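Local coordinates for disulfide isomerase DsbG N-terminal domain-containing protein (Helicobacter pylori, PDB 3TDG) that probably acts as a periplasmic thiol-disulfide oxidoreductase of the DsbG type, working on cysteines of other proteins through a thioredoxin-fold domain with reductase character, at residues A[59-64]-A[76-81]; A[149-155]-A[176-182]; A[155-159]-A[184-190]. One frame throughout, in Å; residues are numbered along the deposited sequence.

Interaction 1: residues A[59-64]-A[76-81]; sequences QDLKMV and PLVVSK
Four backbone hydrogen bonds set the register of this antiparallel hairpin: Lys62 N to Val79 O (2.8 Å), Val79 N to Lys62 O (2.8 Å), Val64 N to Leu77 O (2.8 Å) and Leu77 N to Val64 O (2.6 Å). They make Lys62-Val79 and Val64-Leu77 hydrogen-bonded pairs; Met63 and Val78 between them form a non-hydrogen-bonded pair, with CA atoms 4.7 Å apart. Strands 62-64 and 76-79 run at 150°, their axes 4.6 Å apart. Beyond Lys62-Val79, Asp60 (chi1 t) accepts Lys81 N through OD1 at 3.2 Å.

Val64 and Val79, both t, touch CG2 to CG2 at 3.8 Å on the face they share with Lys62 and Leu77. Leu61 (m, t) sets CB 3.6 Å from Val78 CG1. Nearby, Leu61 packs on Leu61 of the second subunit and Val78 on its Ile87, so these inner strands of the DsbG N-terminal domain take part in the contact between the two subunits. Main-chain bonds thus fix the strands, while Leu61, Leu77 and Val78 offer apolar groups to the second subunit.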
loop_
_atom_site.group_PDB
_atom_site.type_symbol
_atom_site.label_atom_id
_atom_site.label_comp_id
_atom_site.label_asym_id
_atom_site.label_seq_id
_atom_site.Cartn_x
_atom_site.Cartn_y
_atom_site.Cartn_z
ATOM N N GLN A 59 3.877 33.683 15.704
ATOM C CA GLN A 59 3.335 34.925 15.214
ATOM C C GLN A 59 3.504 35.065 13.718
ATOM O O GLN A 59 2.743 35.737 13.081
ATOM C CB GLN A 59 3.996 36.111 15.907
ATOM C CG GLN A 59 3.602 36.301 17.348
ATOM C CD GLN A 59 2.342 37.130 17.507
ATOM O OE1 GLN A 59 1.354 36.921 16.807
ATOM N NE2 GLN A 59 2.371 38.071 18.440
ATOM N N ASP A 60 4.523 34.452 13.153
ATOM C CA ASP A 60 4.708 34.569 11.723
ATOM C C ASP A 60 3.937 33.504 10.932
ATOM O O ASP A 60 3.544 33.728 9.826
ATOM C CB ASP A 60 6.187 34.548 11.363
ATOM C CG ASP A 60 6.432 34.648 9.863
ATOM O OD1 ASP A 60 6.059 35.648 9.258
ATOM O OD2 ASP A 60 7.015 33.725 9.289
ATOM N N LEU A 61 3.718 32.351 11.518
ATOM C CA LEU A 61 3.098 31.232 10.813
ATOM C C LEU A 61 1.581 31.163 10.918
ATOM O O LEU A 61 1.021 31.295 12.007
ATOM C CB LEU A 61 3.707 29.925 11.297
ATOM C CG LEU A 61 5.199 29.762 11.037
ATOM C CD1 LEU A 61 5.630 28.423 11.575
ATOM C CD2 LEU A 61 5.515 29.886 9.540
ATOM N N LYS A 62 0.926 30.953 9.775
ATOM C CA LYS A 62 -0.523 30.742 9.718
ATOM C C LYS A 62 -0.874 29.358 9.148
ATOM O O LYS A 62 -0.093 28.768 8.405
ATOM C CB LYS A 62 -1.204 31.824 8.868
ATOM C CG LYS A 62 -0.779 33.270 9.193
ATOM C CD LYS A 62 -1.800 34.269 8.672
ATOM C CE LYS A 62 -2.935 34.469 9.674
ATOM N NZ LYS A 62 -2.481 35.289 10.842
ATOM N N MET A 63 -2.057 28.865 9.498
ATOM C CA MET A 63 -2.585 27.623 8.958
ATOM C C MET A 63 -3.426 27.952 7.729
ATOM O O MET A 63 -4.363 28.746 7.811
ATOM C CB MET A 63 -3.418 26.905 10.014
ATOM C CG MET A 63 -3.557 25.405 9.801
ATOM S SD MET A 63 -4.865 24.985 8.652
ATOM C CE MET A 63 -6.324 25.435 9.600
ATOM N N VAL A 64 -3.064 27.355 6.589
ATOM C CA VAL A 64 -3.772 27.565 5.325
ATOM C C VAL A 64 -4.171 26.226 4.703
ATOM O O VAL A 64 -3.352 25.296 4.620
ATOM C CB VAL A 64 -2.897 28.361 4.313
ATOM C CG1 VAL A 64 -3.665 28.662 3.029
ATOM C CG2 VAL A 64 -2.397 29.679 4.931
ATOM N N PRO A 76 -3.746 20.893 3.699
ATOM C CA PRO A 76 -3.397 21.794 4.794
ATOM C C PRO A 76 -1.906 22.130 4.849
ATOM O O PRO A 76 -1.047 21.260 4.676
ATOM C CB PRO A 76 -3.848 21.013 6.036
ATOM C CG PRO A 76 -3.644 19.594 5.654
ATOM C CD PRO A 76 -4.048 19.535 4.185
ATOM N N LEU A 77 -1.627 23.403 5.101
ATOM C CA LEU A 77 -0.281 23.972 5.084
ATOM C C LEU A 77 -0.034 24.878 6.285
ATOM O O LEU A 77 -0.972 25.471 6.844
ATOM C CB LEU A 77 -0.117 24.848 3.826
ATOM C CG LEU A 77 -0.603 24.316 2.465
ATOM C CD1 LEU A 77 -0.609 25.440 1.409
ATOM C CD2 LEU A 77 0.269 23.144 2.027
ATOM N N VAL A 78 1.233 25.026 6.641
ATOM C CA VAL A 78 1.667 26.157 7.469
ATOM C C VAL A 78 2.429 27.105 6.541
ATOM O O VAL A 78 3.311 26.679 5.782
ATOM C CB VAL A 78 2.495 25.687 8.711
ATOM C CG1 VAL A 78 3.139 26.858 9.422
ATOM C CG2 VAL A 78 1.576 24.954 9.690
ATOM N N VAL A 79 2.053 28.379 6.575
ATOM C CA VAL A 79 2.574 29.380 5.647
ATOM C C VAL A 79 3.060 30.628 6.411
ATOM O O VAL A 79 2.390 31.096 7.338
ATOM C CB VAL A 79 1.495 29.765 4.590
ATOM C CG1 VAL A 79 1.986 30.859 3.659
ATOM C CG2 VAL A 79 1.048 28.540 3.775
ATOM N N SER A 80 4.223 31.153 6.034
ATOM C CA SER A 80 4.716 32.408 6.619
ATOM C C SER A 80 3.829 33.605 6.237
ATOM O O SER A 80 3.018 33.520 5.302
ATOM C CB SER A 80 6.177 32.667 6.240
ATOM O OG SER A 80 6.328 32.795 4.837
ATOM N N LYS A 81 3.986 34.701 6.984
ATOM C CA LYS A 81 3.257 35.959 6.760
ATOM C C LYS A 81 3.390 36.500 5.345
ATOM O O LYS A 81 2.406 36.939 4.744
ATOM C CB LYS A 81 3.750 37.037 7.742
ATOM C CG LYS A 81 2.997 37.091 9.056
ATOM C CD LYS A 81 3.354 38.369 9.821
ATOM C CE LYS A 81 2.461 38.572 11.044
ATOM N NZ LYS A 81 1.066 38.993 10.673
#

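Interaction 2: residues A[149-155]-A[176-182]; sequences KILYIVS and NTVRMVV
Two neighbouring parallel strands, joined by a helical connection, form this part of the thioredoxin-fold sheet in a beta-alpha-beta unit. Strands 150-155 and 177-182 run at 22° with axes 4.6 Å apart, and Ile150 pairs with Thr177 through to Ser155 with Val182. The bonds alternate in direction: Thr177 N to Lys149 O (2.7 Å), Leu151 N to Thr177 O (2.9 Å), Arg179 N to Leu151 O (2.8 Å), Ile153 N to Arg179 O (3.1 Å), Val181 N to Ile153 O (2.8 Å) and Ser155 N to Val181 O (3.0 Å).

On the face of Leu151, Ile153, Val178 and Met180, Ile153 (m, t) reaches CD1 to within 3.7 Å of Val178 CG1, and Leu151 (t, p) brings CD2 to 4.1 Å from Val178 CG2. Helices 169-175 and 211-222 cover this side. Met180 is extended, t at all three chi angles, so that CE lies 3.7 Å from Ser155 OG, which is hydrogen-bonded to Tyr222.

On the other face Tyr152 (chi1 -86°) stacks on Phe128 and touches Val181 CG2 with CD1 at 4.0 Å. Arg179, m then t, t, lays CB over the Tyr152 ring, 4.1 Å from its centroid, a CH-pi contact. Its NE makes a salt bridge with Glu138, Ile150 CD1 lies over one guanidinium face, and NH1 donates to Tyr152 OH at 3.0 Å.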
loop_
_atom_site.group_PDB
_atom_site.type_symbol
_atom_site.label_atom_id
_atom_site.label_comp_id
_atom_site.label_asym_id
_atom_site.label_seq_id
_atom_site.Cartn_x
_atom_site.Cartn_y
_atom_site.Cartn_z
ATOM N N LYS A 149 -29.044 16.233 -16.899
ATOM C CA LYS A 149 -28.860 15.688 -15.550
ATOM C C LYS A 149 -28.744 14.160 -15.625
ATOM O O LYS A 149 -29.725 13.463 -15.876
ATOM C CB LYS A 149 -29.996 16.148 -14.625
ATOM C CG LYS A 149 -30.077 17.685 -14.447
ATOM C CD LYS A 149 -31.215 18.079 -13.487
ATOM C CE LYS A 149 -31.870 19.401 -13.907
ATOM N NZ LYS A 149 -33.165 19.665 -13.188
ATOM N N ILE A 150 -27.526 13.662 -15.433
ATOM C CA ILE A 150 -27.213 12.256 -15.699
ATOM C C ILE A 150 -27.296 11.379 -14.448
ATOM O O ILE A 150 -26.565 11.604 -13.478
ATOM C CB ILE A 150 -25.816 12.091 -16.365
ATOM C CG1 ILE A 150 -25.735 12.876 -17.685
ATOM C CG2 ILE A 150 -25.483 10.609 -16.599
ATOM C CD1 ILE A 150 -26.517 12.280 -18.848
ATOM N N LEU A 151 -28.180 10.379 -14.499
ATOM C CA LEU A 151 -28.288 9.364 -13.444
ATOM C C LEU A 151 -27.879 7.980 -13.944
ATOM O O LEU A 151 -28.554 7.401 -14.785
ATOM C CB LEU A 151 -29.715 9.323 -12.895
ATOM C CG LEU A 151 -30.106 8.260 -11.865
ATOM C CD1 LEU A 151 -29.240 8.335 -10.611
ATOM C CD2 LEU A 151 -31.567 8.451 -11.517
ATOM N N TYR A 152 -26.778 7.466 -13.420
ATOM C CA TYR A 152 -26.367 6.103 -13.691
ATOM C C TYR A 152 -27.076 5.141 -12.735
ATOM O O TYR A 152 -27.123 5.387 -11.528
ATOM C CB TYR A 152 -24.863 5.960 -13.503
ATOM C CG TYR A 152 -24.057 6.310 -14.723
ATOM C CD1 TYR A 152 -23.879 5.374 -15.753
ATOM C CD2 TYR A 152 -23.470 7.572 -14.860
ATOM C CE1 TYR A 152 -23.123 5.684 -16.877
ATOM C CE2 TYR A 152 -22.711 7.897 -15.989
ATOM C CZ TYR A 152 -22.540 6.950 -16.993
ATOM O OH TYR A 152 -21.800 7.253 -18.122
ATOM N N ILE A 153 -27.623 4.060 -13.282
ATOM C CA ILE A 153 -28.237 3.003 -12.486
ATOM C C ILE A 153 -27.607 1.643 -12.826
ATOM O O ILE A 153 -27.822 1.113 -13.915
ATOM C CB ILE A 153 -29.761 2.956 -12.720
ATOM C CG1 ILE A 153 -30.384 4.330 -12.436
ATOM C CG2 ILE A 153 -30.421 1.836 -11.848
ATOM C CD1 ILE A 153 -31.858 4.394 -12.588
ATOM N N VAL A 154 -26.819 1.090 -11.916
ATOM C CA VAL A 154 -26.240 -0.241 -12.106
ATOM C C VAL A 154 -27.268 -1.239 -11.569
ATOM O O VAL A 154 -27.721 -1.111 -10.432
ATOM C CB VAL A 154 -24.882 -0.395 -11.433
ATOM C CG1 VAL A 154 -24.285 -1.804 -11.692
ATOM C CG2 VAL A 154 -23.909 0.700 -11.926
ATOM N N SER A 155 -27.659 -2.190 -12.417
ATOM C CA SER A 155 -28.851 -2.994 -12.199
ATOM C C SER A 155 -28.670 -4.423 -12.745
ATOM O O SER A 155 -28.131 -4.611 -13.846
ATOM C CB SER A 155 -30.047 -2.329 -12.868
ATOM O OG SER A 155 -31.257 -3.063 -12.650
ATOM N N ASN A 176 -34.338 13.236 -14.646
ATOM C CA ASN A 176 -32.991 12.967 -15.175
ATOM C C ASN A 176 -32.980 12.251 -16.519
ATOM O O ASN A 176 -33.967 11.664 -16.927
ATOM C CB ASN A 176 -32.188 12.076 -14.216
ATOM C CG ASN A 176 -31.877 12.743 -12.902
ATOM O OD1 ASN A 176 -30.784 13.272 -12.702
ATOM N ND2 ASN A 176 -32.822 12.681 -11.980
ATOM N N THR A 177 -31.835 12.293 -17.189
ATOM C CA THR A 177 -31.542 11.309 -18.217
ATOM C C THR A 177 -30.866 10.157 -17.498
ATOM O O THR A 177 -29.887 10.352 -16.785
ATOM C CB THR A 177 -30.666 11.879 -19.353
ATOM O OG1 THR A 177 -31.503 12.632 -20.234
ATOM C CG2 THR A 177 -29.998 10.754 -20.163
ATOM N N VAL A 178 -31.421 8.967 -17.684
ATOM C CA VAL A 178 -30.921 7.754 -17.042
ATOM C C VAL A 178 -30.029 6.944 -17.977
ATOM O O VAL A 178 -30.402 6.672 -19.121
ATOM C CB VAL A 178 -32.102 6.885 -16.537
ATOM C CG1 VAL A 178 -31.634 5.459 -16.150
ATOM C CG2 VAL A 178 -32.799 7.586 -15.377
ATOM N N ARG A 179 -28.840 6.596 -17.486
ATOM C CA ARG A 179 -27.995 5.600 -18.126
ATOM C C ARG A 179 -28.030 4.302 -17.324
ATOM O O ARG A 179 -27.306 4.137 -16.330
ATOM C CB ARG A 179 -26.560 6.095 -18.283
ATOM C CG ARG A 179 -26.455 7.328 -19.185
ATOM C CD ARG A 179 -25.036 7.776 -19.370
ATOM N NE ARG A 179 -25.008 8.961 -20.228
ATOM C CZ ARG A 179 -24.001 9.822 -20.300
ATOM N NH1 ARG A 179 -22.909 9.642 -19.570
ATOM N NH2 ARG A 179 -24.091 10.858 -21.122
ATOM N N MET A 180 -28.876 3.384 -17.768
ATOM C CA MET A 180 -29.009 2.110 -17.097
ATOM C C MET A 180 -27.919 1.120 -17.564
ATOM O O MET A 180 -27.797 0.830 -18.755
ATOM C CB MET A 180 -30.407 1.555 -17.347
ATOM C CG MET A 180 -30.770 0.421 -16.415
ATOM S SD MET A 180 -32.548 0.264 -16.313
ATOM C CE MET A 180 -32.672 -1.409 -15.679
ATOM N N VAL A 181 -27.138 0.618 -16.614
ATOM C CA VAL A 181 -26.057 -0.313 -16.888
ATOM C C VAL A 181 -26.488 -1.687 -16.363
ATOM O O VAL A 181 -26.503 -1.912 -15.143
ATOM C CB VAL A 181 -24.751 0.148 -16.201
ATOM C CG1 VAL A 181 -23.607 -0.845 -16.437
ATOM C CG2 VAL A 181 -24.357 1.559 -16.693
ATOM N N VAL A 182 -26.874 -2.577 -17.282
ATOM C CA VAL A 182 -27.457 -3.874 -16.917
ATOM C C VAL A 182 -26.350 -4.926 -16.846
ATOM O O VAL A 182 -25.752 -5.286 -17.865
ATOM C CB VAL A 182 -28.614 -4.299 -17.873
ATOM C CG1 VAL A 182 -29.280 -5.615 -17.404
ATOM C CG2 VAL A 182 -29.647 -3.218 -17.944
#

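Interaction 3: residues A[155-159]-A[184-190]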
loop_
_atom_site.group_PDB
_atom_site.type_symbol
_atom_site.label_atom_id
_atom_site.label_comp_id
_atom_site.label_asym_id
_atom_site.label_seq_id
_atom_site.Cartn_x
_atom_site.Cartn_y
_atom_site.Cartn_z
ATOM N N SER A 155 -27.659 -2.190 -12.417
ATOM C CA SER A 155 -28.851 -2.994 -12.199
ATOM C C SER A 155 -28.670 -4.423 -12.745
ATOM O O SER A 155 -28.131 -4.611 -13.846
ATOM C CB SER A 155 -30.047 -2.329 -12.868
ATOM O OG SER A 155 -31.257 -3.063 -12.650
ATOM N N ASP A 156 -29.115 -5.405 -11.960
ATOM C CA ASP A 156 -29.046 -6.818 -12.320
ATOM C C ASP A 156 -30.479 -7.279 -12.615
ATOM O O ASP A 156 -31.384 -7.024 -11.831
ATOM C CB ASP A 156 -28.425 -7.616 -11.172
ATOM C CG ASP A 156 -28.126 -9.072 -11.545
ATOM O OD1 ASP A 156 -26.924 -9.410 -11.625
ATOM O OD2 ASP A 156 -29.081 -9.875 -11.753
ATOM N N PRO A 157 -30.693 -7.936 -13.770
ATOM C CA PRO A 157 -32.046 -8.340 -14.151
ATOM C C PRO A 157 -32.631 -9.541 -13.364
ATOM O O PRO A 157 -33.806 -9.857 -13.556
ATOM C CB PRO A 157 -31.917 -8.655 -15.649
ATOM C CG PRO A 157 -30.472 -8.914 -15.893
ATOM C CD PRO A 157 -29.669 -8.429 -14.712
ATOM N N MET A 158 -31.834 -10.186 -12.508
ATOM C CA MET A 158 -32.320 -11.261 -11.623
ATOM C C MET A 158 -32.447 -10.797 -10.165
ATOM O O MET A 158 -32.474 -11.604 -9.245
ATOM C CB MET A 158 -31.420 -12.511 -11.698
ATOM C CG MET A 158 -31.448 -13.282 -13.048
ATOM S SD MET A 158 -33.076 -13.750 -13.701
ATOM C CE MET A 158 -33.434 -15.217 -12.715
ATOM N N CYS A 159 -32.517 -9.491 -9.947
ATOM C CA CYS A 159 -32.498 -8.977 -8.598
ATOM C C CYS A 159 -33.844 -8.327 -8.314
ATOM O O CYS A 159 -34.224 -7.389 -9.006
ATOM C CB CYS A 159 -31.337 -7.988 -8.451
ATOM S SG CYS A 159 -31.310 -6.975 -6.960
ATOM N N GLY A 184 -24.343 -8.593 -15.384
ATOM C CA GLY A 184 -24.522 -10.020 -15.128
ATOM C C GLY A 184 -23.843 -10.390 -13.824
ATOM O O GLY A 184 -22.935 -11.202 -13.825
ATOM N N TRP A 185 -24.293 -9.799 -12.713
ATOM C CA TRP A 185 -23.543 -9.799 -11.444
ATOM C C TRP A 185 -23.915 -10.939 -10.485
ATOM O O TRP A 185 -23.040 -11.503 -9.801
ATOM C CB TRP A 185 -23.714 -8.407 -10.799
ATOM C CG TRP A 185 -23.388 -8.147 -9.290
ATOM C CD1 TRP A 185 -24.256 -7.646 -8.347
ATOM C CD2 TRP A 185 -22.122 -8.267 -8.626
ATOM N NE1 TRP A 185 -23.620 -7.488 -7.131
ATOM C CE2 TRP A 185 -22.314 -7.869 -7.273
ATOM C CE3 TRP A 185 -20.860 -8.712 -9.024
ATOM C CZ2 TRP A 185 -21.279 -7.880 -6.333
ATOM C CZ3 TRP A 185 -19.843 -8.731 -8.089
ATOM C CH2 TRP A 185 -20.055 -8.320 -6.764
ATOM N N LEU A 186 -25.197 -11.294 -10.444
ATOM C CA LEU A 186 -25.666 -12.200 -9.384
ATOM C C LEU A 186 -25.567 -13.701 -9.700
ATOM O O LEU A 186 -25.629 -14.523 -8.799
ATOM C CB LEU A 186 -27.060 -11.804 -8.886
ATOM C CG LEU A 186 -27.113 -10.437 -8.183
ATOM C CD1 LEU A 186 -28.540 -10.106 -7.797
ATOM C CD2 LEU A 186 -26.194 -10.383 -6.959
ATOM N N GLY A 187 -25.370 -14.044 -10.968
ATOM C CA GLY A 187 -25.220 -15.446 -11.387
ATOM C C GLY A 187 -25.354 -15.615 -12.888
ATOM O O GLY A 187 -25.295 -14.647 -13.638
ATOM N N VAL A 188 -25.543 -16.852 -13.328
ATOM C CA VAL A 188 -25.559 -17.187 -14.752
ATOM C C VAL A 188 -26.763 -16.581 -15.482
ATOM O O VAL A 188 -26.630 -16.037 -16.576
ATOM C CB VAL A 188 -25.516 -18.735 -14.959
ATOM C CG1 VAL A 188 -25.818 -19.103 -16.408
ATOM C CG2 VAL A 188 -24.163 -19.288 -14.539
ATOM N N ASN A 189 -27.936 -16.691 -14.877
ATOM C CA ASN A 189 -29.150 -16.139 -15.478
ATOM C C ASN A 189 -29.107 -14.610 -15.628
ATOM O O ASN A 189 -29.686 -14.063 -16.574
ATOM C CB ASN A 189 -30.384 -16.588 -14.694
ATOM C CG ASN A 189 -30.728 -18.065 -14.928
ATOM O OD1 ASN A 189 -30.437 -18.627 -15.990
ATOM N ND2 ASN A 189 -31.349 -18.696 -13.928
ATOM N N SER A 190 -28.408 -13.944 -14.703
ATOM C CA SER A 190 -28.166 -12.495 -14.777
ATOM C C SER A 190 -27.370 -12.172 -16.051
ATOM O O SER A 190 -27.804 -11.372 -16.885
ATOM C CB SER A 190 -27.379 -12.016 -13.545
ATOM O OG SER A 190 -28.106 -12.199 -12.336
#
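The approach to the CxxC motif, whose Cys159 is the N-cap of the following helix, is held here against the loop that leads into helix 188-206. Asp156 is the hub, and its CA-to-CB bond points toward 184-190. OD1 accepts two successive backbone amides, Trp185 N at 2.9 Å and Leu186 N at 2.8 Å. OD2 takes the hydroxyl of Ser190, OG to OD2 2.6 Å, and within its own segment the amide of Met158, N to OD2 2.9 Å. This last bond, from the residue two positions on, defines an Asx turn. It sits inside a type I beta turn from Asp156 to Cys159, whose closing bond, Cys159 N to Asp156 O, is weak at 3.3 Å. The buried carboxylate is therefore spread over four donors.

In the thioredoxin fold, the CxxC motif lies at the start of a helix just after a central strand; strand 150-155 and helix 160-167 occupy those places, consistent with Cys159 and Cys162 being the redox pair of this oxidoreductase. Both are free thiols in the model, and the Cys159 side chain caps a backbone N just past 155-159.

Van der Waals contacts close the rest. Leu186 (m, t) brings CD1 to 3.6 Å from Cys159 CB, lining one side of the cysteine. Met158, m at all three chi angles, lays CG 3.8 Å from Asn189 CB, and its CB is 3.4 Å from Ser190 OG. Trp185 (chi1 t) stacks its ring on Phe249, and Pro157 CG approaches Ser190 O at 3.8 Å.

Interaction 1 lies in the N-terminal domain, its centre about 45 Å from that of interaction 2 and about 54 Å from that of interaction 3; it and interaction 3 fall on opposite sides of the chain's centre. Interactions 2 and 3 share Ser155 and touch where Val182 CG1 meets Pro157 CG at 3.8 Å, with centres about 17 Å apart. Both sheet contacts are largely buried and rest on main-chain pairing, antiparallel in 1 and parallel in 2, but only interaction 1 reaches the second subunit. Interaction 3, partly buried, joins the loop after strand 150-155 to the loop and first helical turn after strand 177-182, the Asp156 carboxylate taking the bonds that strand pairing supplies in the sheets.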